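Local coordinates for protein (S)-2-haloacid dehalogenase IVA (Burkholderia cepacia, PDB 2NO4) that hydrolyses short-chain (S)-2-haloalkanoic acids to (R)-2-hydroxyalkanoic acids, releasing the halide and inverting the configuration at the carbon that carried it, at residues Leu26-Ala31 with Ser99-Leu104; Ser30-Asn35 with Ala45-Trp50. All coordinates share one frame; numbering follows the deposited sequence.

Interaction 1: residues Leu26-Ala31 with Ser99-Leu104; sequences LDVHSA and SAYKEL
L104 is the knob here: its isobutyl group pushes into a hollow formed by the turn at D27-S30 and flanked by L26 and A31. CG is anti to its own carbonyl carbon (chi1 -84°), and beyond it the two methyls part company. L104 CD1 takes the side of L26 and V28, lying 3.8 Å from L26 CB and just as close to V28 CA. L104 CD2 goes the other way, 3.5 Å from S30 OG and 3.8 Å from A31 CB. The floor under the fork is D27 O, a carbonyl already held by S30 N and by S30 OG, the latter at 2.8 Å. This type I turn, with the D27 carboxylate accepting weakly from H29 N, leads into helix 30-33 of the helical cap that HAD-superfamily dehalogenases insert beside their Rossmann-like core. The partner is the last turn of helix 90-102 and the residues just after it, probably where the chain starts back toward the core.

L104 also packs on Y101, whose ring has L104 CG over its centre, 4.3 Å above the plane. The Y101 OH lies beside V28 CG1 but is hydrogen-bonded to Q54, and the ring also meets that of Y22, a substrate-binding residue. Toward the start of the 99-104 segment, two small residues let the backbones draw close: the CA atoms of A31 and A100 are 4.9 Å apart, with A100 CB against A31 O. At the opposite end L26 reaches back, its CD2 methyl 3.6 Å from L104 O, while its side chain also touches A138 of helix 132-141.

Interaction 2: residues Ser30-Asn35 with Ala45-Trp50; sequences SAVMRN and ALSMLW
V32 presses its CG2 methyl into a notch on helix 43-63 made by S47 and W50, with L46 at the margin. This is the tight part: V32 CG2 sits 3.7 Å from S47 CB and equally close to W50 CE3, meeting the indole at its edge and in its plane. W50 CG is anti to the backbone N (chi1 -176°), and the indole slides past V32 in the opposite direction, bringing its six-membered ring to A31, whose CB is 3.9 Å from W50 CZ3. The indole NE1 bonds to T74 O of helix 70-84.

The packing is looser at L46, whose CD2 comes no nearer than 4.2 Å to V32 CG2. Beside S47 the helices meet through a water, which accepts from V32 N at 3.0 Å and hydrogen-bonds to S47 OG. Just past helix 30-33, the side chain of N35 turns back so that its ND2 meets A31 O almost in line with the carbonyl, at 2.8 Å.

All five touching residues are buried. Since methyl groups, the S47 CB and indole carbons make the closest direct contacts, the chemistry implies a mainly apolar joint between two cap helices, in which the water satisfies a backbone N-H near the start of the shorter one.

How the interactions relate
Interactions 1 and 2 put helix 30-33 between two longer helices, 90-102 and 43-63, and A31 takes part in both. Both contacts are buried, but interaction 1 covers the larger area and lies nearer the centre of the chain, beside substrate-binding Y22; interaction 2 lies farther out, although W50 is still near R51. Their chemistry differs with place: nearer the centre, at 26-31 with 99-104, the apolar plug sits on a polar turn, whereas farther out, at 30-35 with 45-50, the contact is smaller, mostly hydrocarbon, and admits one water. The two join directly where Y101 CD1 packs 3.6 Å from W50 CZ2, and N35 packs on A100.

Interaction 1: residues Leu26-Ala31 with Ser99-Leu104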
ATOM      1  N   LEU B  26      -1.080 -20.021   0.639  1.00 23.86           N
ATOM      2  CA  LEU B  26       0.297 -20.066   0.134  1.00 24.59           C
ATOM      3  C   LEU B  26       1.168 -19.145   0.978  1.00 26.42           C
ATOM      4  O   LEU B  26       0.796 -18.012   1.268  1.00 26.76           O
ATOM      5  CB  LEU B  26       0.352 -19.610  -1.325  1.00 23.96           C
ATOM      6  CG  LEU B  26      -0.463 -20.468  -2.300  1.00 24.41           C
ATOM      7  CD1 LEU B  26      -0.419 -19.904  -3.725  1.00 25.47           C
ATOM      8  CD2 LEU B  26       0.092 -21.901  -2.252  1.00 23.48           C
ATOM      9  N   ASP B  27       2.351 -19.630   1.313  1.00 27.67           N
ATOM     10  CA  ASP B  27       3.246 -18.937   2.243  1.00 30.16           C
ATOM     11  C   ASP B  27       4.161 -17.952   1.490  1.00 29.07           C
ATOM     12  O   ASP B  27       5.143 -18.370   0.896  1.00 30.73           O
ATOM     13  CB  ASP B  27       4.058 -19.995   2.986  1.00 30.97           C
ATOM     14  CG  ASP B  27       4.876 -19.427   4.094  1.00 32.44           C
ATOM     15  OD1 ASP B  27       5.185 -18.215   4.097  1.00 32.89           O
ATOM     16  OD2 ASP B  27       5.210 -20.222   4.980  1.00 36.47           O
ATOM     17  N   VAL B  28       3.821 -16.667   1.484  1.00 31.46           N
ATOM     18  CA  VAL B  28       4.608 -15.698   0.679  1.00 35.78           C
ATOM     19  C   VAL B  28       6.122 -15.640   1.096  1.00 38.56           C
ATOM     20  O   VAL B  28       6.999 -15.383   0.249  1.00 39.28           O
ATOM     21  CB  VAL B  28       3.934 -14.254   0.523  1.00 35.63           C
ATOM     22  CG1 VAL B  28       2.563 -14.342  -0.176  1.00 35.09           C
ATOM     23  CG2 VAL B  28       3.796 -13.491   1.861  1.00 37.71           C
ATOM     24  N   HIS B  29       6.406 -15.955   2.366  1.00 39.19           N
ATOM     25  CA  HIS B  29       7.782 -16.013   2.917  1.00 38.35           C
ATOM     26  C   HIS B  29       8.718 -17.098   2.343  1.00 38.16           C
ATOM     27  O   HIS B  29       9.922 -16.936   2.356  1.00 37.80           O
ATOM     28  CB  HIS B  29       7.763 -16.125   4.441  1.00 36.50           C
ATOM     29  CG  HIS B  29       6.741 -15.254   5.099  1.00 38.25           C
ATOM     30  ND1 HIS B  29       5.611 -15.764   5.699  1.00 39.95           N
ATOM     31  CD2 HIS B  29       6.677 -13.912   5.265  1.00 40.15           C
ATOM     32  CE1 HIS B  29       4.892 -14.773   6.206  1.00 40.26           C
ATOM     33  NE2 HIS B  29       5.509 -13.637   5.943  1.00 40.72           N
ATOM     34  N   SER B  30       8.165 -18.192   1.841  1.00 38.54           N
ATOM     35  CA  SER B  30       8.961 -19.298   1.327  1.00 37.42           C
ATOM     36  C   SER B  30       9.816 -18.969   0.082  1.00 37.90           C
ATOM     37  O   SER B  30      10.854 -19.623  -0.143  1.00 36.96           O
ATOM     38  CB  SER B  30       8.063 -20.522   1.047  1.00 38.49           C
ATOM     39  OG  SER B  30       7.115 -20.234   0.030  1.00 37.90           O
ATOM     40  N   ALA B  31       9.397 -17.983  -0.734  1.00 36.68           N
ATOM     41  CA  ALA B  31      10.165 -17.686  -1.952  1.00 34.69           C
ATOM     42  C   ALA B  31      11.582 -17.229  -1.570  1.00 33.57           C
ATOM     43  O   ALA B  31      12.589 -17.801  -2.085  1.00 33.82           O
ATOM     44  CB  ALA B  31       9.442 -16.672  -2.896  1.00 35.07           C
ATOM     45  N   SER B  99      10.992 -18.059  -9.877  1.00 27.43           N
ATOM     46  CA  SER B  99      10.654 -19.490  -9.993  1.00 28.55           C
ATOM     47  C   SER B  99      10.123 -20.034  -8.696  1.00 29.19           C
ATOM     48  O   SER B  99       9.194 -20.820  -8.700  1.00 25.21           O
ATOM     49  CB  SER B  99      11.856 -20.350 -10.392  1.00 31.39           C
ATOM     50  OG  SER B  99      12.338 -19.887 -11.615  1.00 37.29           O
ATOM     51  N   ALA B 100      10.710 -19.605  -7.582  1.00 27.51           N
ATOM     52  CA  ALA B 100      10.238 -20.033  -6.281  1.00 28.55           C
ATOM     53  C   ALA B 100       8.837 -19.503  -6.005  1.00 27.91           C
ATOM     54  O   ALA B 100       8.013 -20.193  -5.426  1.00 31.57           O
ATOM     55  CB  ALA B 100      11.233 -19.612  -5.193  1.00 26.35           C
ATOM     56  N   TYR B 101       8.546 -18.292  -6.460  1.00 29.94           N
ATOM     57  CA  TYR B 101       7.253 -17.687  -6.249  1.00 29.19           C
ATOM     58  C   TYR B 101       6.188 -18.421  -7.058  1.00 31.90           C
ATOM     59  O   TYR B 101       5.040 -18.577  -6.629  1.00 29.92           O
ATOM     60  CB  TYR B 101       7.272 -16.189  -6.644  1.00 28.67           C
ATOM     61  CG  TYR B 101       6.231 -15.405  -5.862  1.00 29.32           C
ATOM     62  CD1 TYR B 101       6.589 -14.714  -4.692  1.00 27.69           C
ATOM     63  CD2 TYR B 101       4.875 -15.400  -6.251  1.00 25.64           C
ATOM     64  CE1 TYR B 101       5.642 -14.020  -3.957  1.00 26.12           C
ATOM     65  CE2 TYR B 101       3.925 -14.724  -5.506  1.00 25.63           C
ATOM     66  CZ  TYR B 101       4.329 -14.038  -4.362  1.00 26.66           C
ATOM     67  OH  TYR B 101       3.409 -13.359  -3.637  1.00 29.35           O
ATOM     68  N   LYS B 102       6.586 -18.881  -8.241  1.00 35.25           N
ATOM     69  CA  LYS B 102       5.658 -19.538  -9.154  1.00 38.67           C
ATOM     70  C   LYS B 102       5.164 -20.816  -8.509  1.00 39.02           C
ATOM     71  O   LYS B 102       4.051 -21.241  -8.772  1.00 42.81           O
ATOM     72  CB  LYS B 102       6.329 -19.814 -10.511  1.00 39.66           C
ATOM     73  CG  LYS B 102       5.331 -19.870 -11.634  1.00 42.97           C
ATOM     74  CD  LYS B 102       5.969 -19.898 -13.008  1.00 44.40           C
ATOM     75  CE  LYS B 102       4.907 -20.378 -13.984  1.00 47.12           C
ATOM     76  NZ  LYS B 102       5.379 -20.481 -15.395  1.00 47.61           N
ATOM     77  N   GLU B 103       5.981 -21.403  -7.638  1.00 38.67           N
ATOM     78  CA  GLU B 103       5.596 -22.581  -6.873  1.00 42.67           C
ATOM     79  C   GLU B 103       5.756 -22.429  -5.346  1.00 39.91           C
ATOM     80  O   GLU B 103       6.417 -23.233  -4.668  1.00 38.58           O
ATOM     81  CB  GLU B 103       6.318 -23.803  -7.430  1.00 43.66           C
ATOM     82  CG  GLU B 103       5.977 -23.963  -8.944  1.00 48.48           C
ATOM     83  CD  GLU B 103       6.391 -25.292  -9.571  1.00 50.31           C
ATOM     84  OE1 GLU B 103       7.110 -26.110  -8.914  1.00 52.69           O
ATOM     85  OE2 GLU B 103       5.964 -25.503 -10.739  1.00 52.86           O
ATOM     86  N   LEU B 104       5.128 -21.375  -4.820  1.00 40.18           N
ATOM     87  CA  LEU B 104       5.077 -21.109  -3.367  1.00 38.59           C
ATOM     88  C   LEU B 104       4.506 -22.282  -2.594  1.00 37.21           C
ATOM     89  O   LEU B 104       3.483 -22.837  -2.991  1.00 37.06           O
ATOM     90  CB  LEU B 104       4.166 -19.912  -3.075  1.00 35.53           C
ATOM     91  CG  LEU B 104       4.591 -18.475  -3.131  1.00 35.45           C
ATOM     92  CD1 LEU B 104       3.521 -17.704  -2.366  1.00 31.57           C
ATOM     93  CD2 LEU B 104       6.008 -18.189  -2.531  1.00 32.63           C
TER

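Interaction 2: residues Ser30-Asn35 with Ala45-Trp50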
ATOM      1  N   SER B  30       8.165 -18.192   1.841  1.00 38.54           N
ATOM      2  CA  SER B  30       8.961 -19.298   1.327  1.00 37.42           C
ATOM      3  C   SER B  30       9.816 -18.969   0.082  1.00 37.90           C
ATOM      4  O   SER B  30      10.854 -19.623  -0.143  1.00 36.96           O
ATOM      5  CB  SER B  30       8.063 -20.522   1.047  1.00 38.49           C
ATOM      6  OG  SER B  30       7.115 -20.234   0.030  1.00 37.90           O
ATOM      7  N   ALA B  31       9.397 -17.983  -0.734  1.00 36.68           N
ATOM      8  CA  ALA B  31      10.165 -17.686  -1.952  1.00 34.69           C
ATOM      9  C   ALA B  31      11.582 -17.229  -1.570  1.00 33.57           C
ATOM     10  O   ALA B  31      12.589 -17.801  -2.085  1.00 33.82           O
ATOM     11  CB  ALA B  31       9.442 -16.672  -2.896  1.00 35.07           C
ATOM     12  N   VAL B  32      11.680 -16.277  -0.628  1.00 32.69           N
ATOM     13  CA  VAL B  32      13.027 -15.867  -0.124  1.00 29.28           C
ATOM     14  C   VAL B  32      13.618 -16.885   0.861  1.00 31.30           C
ATOM     15  O   VAL B  32      14.798 -17.146   0.769  1.00 31.91           O
ATOM     16  CB  VAL B  32      13.115 -14.355   0.411  1.00 26.72           C
ATOM     17  CG1 VAL B  32      14.550 -13.965   0.777  1.00 25.01           C
ATOM     18  CG2 VAL B  32      12.625 -13.356  -0.671  1.00 22.71           C
ATOM     19  N   MET B  33      12.823 -17.458   1.768  1.00 33.51           N
ATOM     20  CA  MET B  33      13.346 -18.342   2.819  1.00 38.42           C
ATOM     21  C   MET B  33      14.132 -19.511   2.238  1.00 38.84           C
ATOM     22  O   MET B  33      15.212 -19.843   2.720  1.00 40.34           O
ATOM     23  CB  MET B  33      12.194 -18.842   3.687  0.60 39.55           C
ATOM     24  CG  MET B  33      12.482 -18.998   5.191  0.60 41.94           C
ATOM     25  SD  MET B  33      10.915 -19.203   6.115  0.60 42.73           S
ATOM     26  CE  MET B  33      10.479 -17.490   6.470  0.60 41.49           C
ATOM     27  N   ARG B  34      13.612 -20.102   1.175  1.00 39.37           N
ATOM     28  CA  ARG B  34      14.277 -21.202   0.507  1.00 42.96           C
ATOM     29  C   ARG B  34      15.564 -20.812  -0.236  1.00 39.31           C
ATOM     30  O   ARG B  34      16.339 -21.677  -0.602  1.00 39.64           O
ATOM     31  CB  ARG B  34      13.279 -21.920  -0.408  1.00 46.28           C
ATOM     32  CG  ARG B  34      12.107 -22.519   0.425  1.00 51.01           C
ATOM     33  CD  ARG B  34      11.357 -23.678  -0.259  1.00 53.23           C
ATOM     34  NE  ARG B  34      10.398 -23.245  -1.285  1.00 58.72           N
ATOM     35  CZ  ARG B  34      10.646 -23.203  -2.596  1.00 60.68           C
ATOM     36  NH1 ARG B  34      11.843 -23.557  -3.066  1.00 61.32           N
ATOM     37  NH2 ARG B  34       9.691 -22.794  -3.445  1.00 61.47           N
ATOM     38  N   ASN B  35      15.787 -19.514  -0.438  1.00 34.45           N
ATOM     39  CA  ASN B  35      16.934 -19.009  -1.185  1.00 32.42           C
ATOM     40  C   ASN B  35      17.703 -17.984  -0.352  1.00 29.03           C
ATOM     41  O   ASN B  35      18.405 -17.141  -0.887  1.00 27.28           O
ATOM     42  CB  ASN B  35      16.459 -18.340  -2.476  1.00 34.69           C
ATOM     43  CG  ASN B  35      15.830 -19.321  -3.444  1.00 40.10           C
ATOM     44  OD1 ASN B  35      16.535 -19.977  -4.220  1.00 40.49           O
ATOM     45  ND2 ASN B  35      14.487 -19.422  -3.416  1.00 41.01           N
ATOM     46  N   ALA B  45      14.701  -8.595   5.169  1.00 21.05           N
ATOM     47  CA  ALA B  45      14.333  -7.239   4.813  1.00 22.67           C
ATOM     48  C   ALA B  45      13.931  -7.154   3.317  1.00 24.17           C
ATOM     49  O   ALA B  45      12.952  -6.461   2.967  1.00 23.20           O
ATOM     50  CB  ALA B  45      15.475  -6.246   5.172  1.00 22.24           C
ATOM     51  N   LEU B  46      14.662  -7.880   2.464  1.00 22.49           N
ATOM     52  CA  LEU B  46      14.326  -8.014   1.036  1.00 22.41           C
ATOM     53  C   LEU B  46      12.928  -8.616   0.847  1.00 22.35           C
ATOM     54  O   LEU B  46      12.112  -8.068   0.115  1.00 22.09           O
ATOM     55  CB  LEU B  46      15.311  -8.922   0.294  1.00 24.09           C
ATOM     56  CG  LEU B  46      14.984  -9.104  -1.207  1.00 23.36           C
ATOM     57  CD1 LEU B  46      15.656  -8.012  -2.011  1.00 25.87           C
ATOM     58  CD2 LEU B  46      15.455 -10.443  -1.701  1.00 20.64           C
ATOM     59  N   SER B  47      12.686  -9.741   1.516  1.00 22.64           N
ATOM     60  CA  SER B  47      11.387 -10.411   1.489  1.00 22.79           C
ATOM     61  C   SER B  47      10.237  -9.471   1.877  1.00 23.97           C
ATOM     62  O   SER B  47       9.213  -9.457   1.206  1.00 22.89           O
ATOM     63  CB  SER B  47      11.411 -11.643   2.388  1.00 25.20           C
ATOM     64  OG  SER B  47      10.243 -12.416   2.183  1.00 26.94           O
ATOM     65  N   MET B  48      10.406  -8.713   2.966  1.00 23.92           N
ATOM     66  CA  MET B  48       9.391  -7.757   3.406  1.00 26.87           C
ATOM     67  C   MET B  48       9.148  -6.631   2.386  1.00 23.28           C
ATOM     68  O   MET B  48       8.010  -6.242   2.150  1.00 21.70           O
ATOM     69  CB  MET B  48       9.763  -7.145   4.737  1.00 27.12           C
ATOM     70  CG  MET B  48       9.860  -8.151   5.882  1.00 32.88           C
ATOM     71  SD  MET B  48      10.442  -7.297   7.414  1.00 37.04           S
ATOM     72  CE  MET B  48       9.166  -6.037   7.494  1.00 34.43           C
ATOM     73  N   LEU B  49      10.208  -6.093   1.802  1.00 23.10           N
ATOM     74  CA  LEU B  49      10.045  -5.023   0.792  1.00 22.24           C
ATOM     75  C   LEU B  49       9.387  -5.535  -0.483  1.00 21.84           C
ATOM     76  O   LEU B  49       8.531  -4.835  -1.036  1.00 23.29           O
ATOM     77  CB  LEU B  49      11.379  -4.361   0.444  1.00 21.46           C
ATOM     78  CG  LEU B  49      11.339  -3.166  -0.524  1.00 23.96           C
ATOM     79  CD1 LEU B  49      10.461  -1.983  -0.061  1.00 21.50           C
ATOM     80  CD2 LEU B  49      12.784  -2.702  -0.706  1.00 22.57           C
ATOM     81  N   TRP B  50       9.800  -6.721  -0.948  1.00 20.08           N
ATOM     82  CA  TRP B  50       9.176  -7.336  -2.120  1.00 22.18           C
ATOM     83  C   TRP B  50       7.645  -7.404  -1.924  1.00 23.62           C
ATOM     84  O   TRP B  50       6.866  -6.952  -2.769  1.00 23.67           O
ATOM     85  CB  TRP B  50       9.744  -8.730  -2.331  1.00 21.67           C
ATOM     86  CG  TRP B  50       9.276  -9.476  -3.575  1.00 21.98           C
ATOM     87  CD1 TRP B  50       8.521  -9.011  -4.605  1.00 21.02           C
ATOM     88  CD2 TRP B  50       9.604 -10.821  -3.876  1.00 20.88           C
ATOM     89  NE1 TRP B  50       8.338 -10.020  -5.543  1.00 20.26           N
ATOM     90  CE2 TRP B  50       9.031 -11.128  -5.125  1.00 21.62           C
ATOM     91  CE3 TRP B  50      10.371 -11.798  -3.211  1.00 22.70           C
ATOM     92  CZ2 TRP B  50       9.155 -12.398  -5.713  1.00 20.23           C
ATOM     93  CZ3 TRP B  50      10.512 -13.076  -3.818  1.00 22.26           C
ATOM     94  CH2 TRP B  50       9.910 -13.339  -5.058  1.00 21.07           C
TER
HETATM   95  O   HOH W   1       9.488 -14.317   0.079  1.00 33.63           O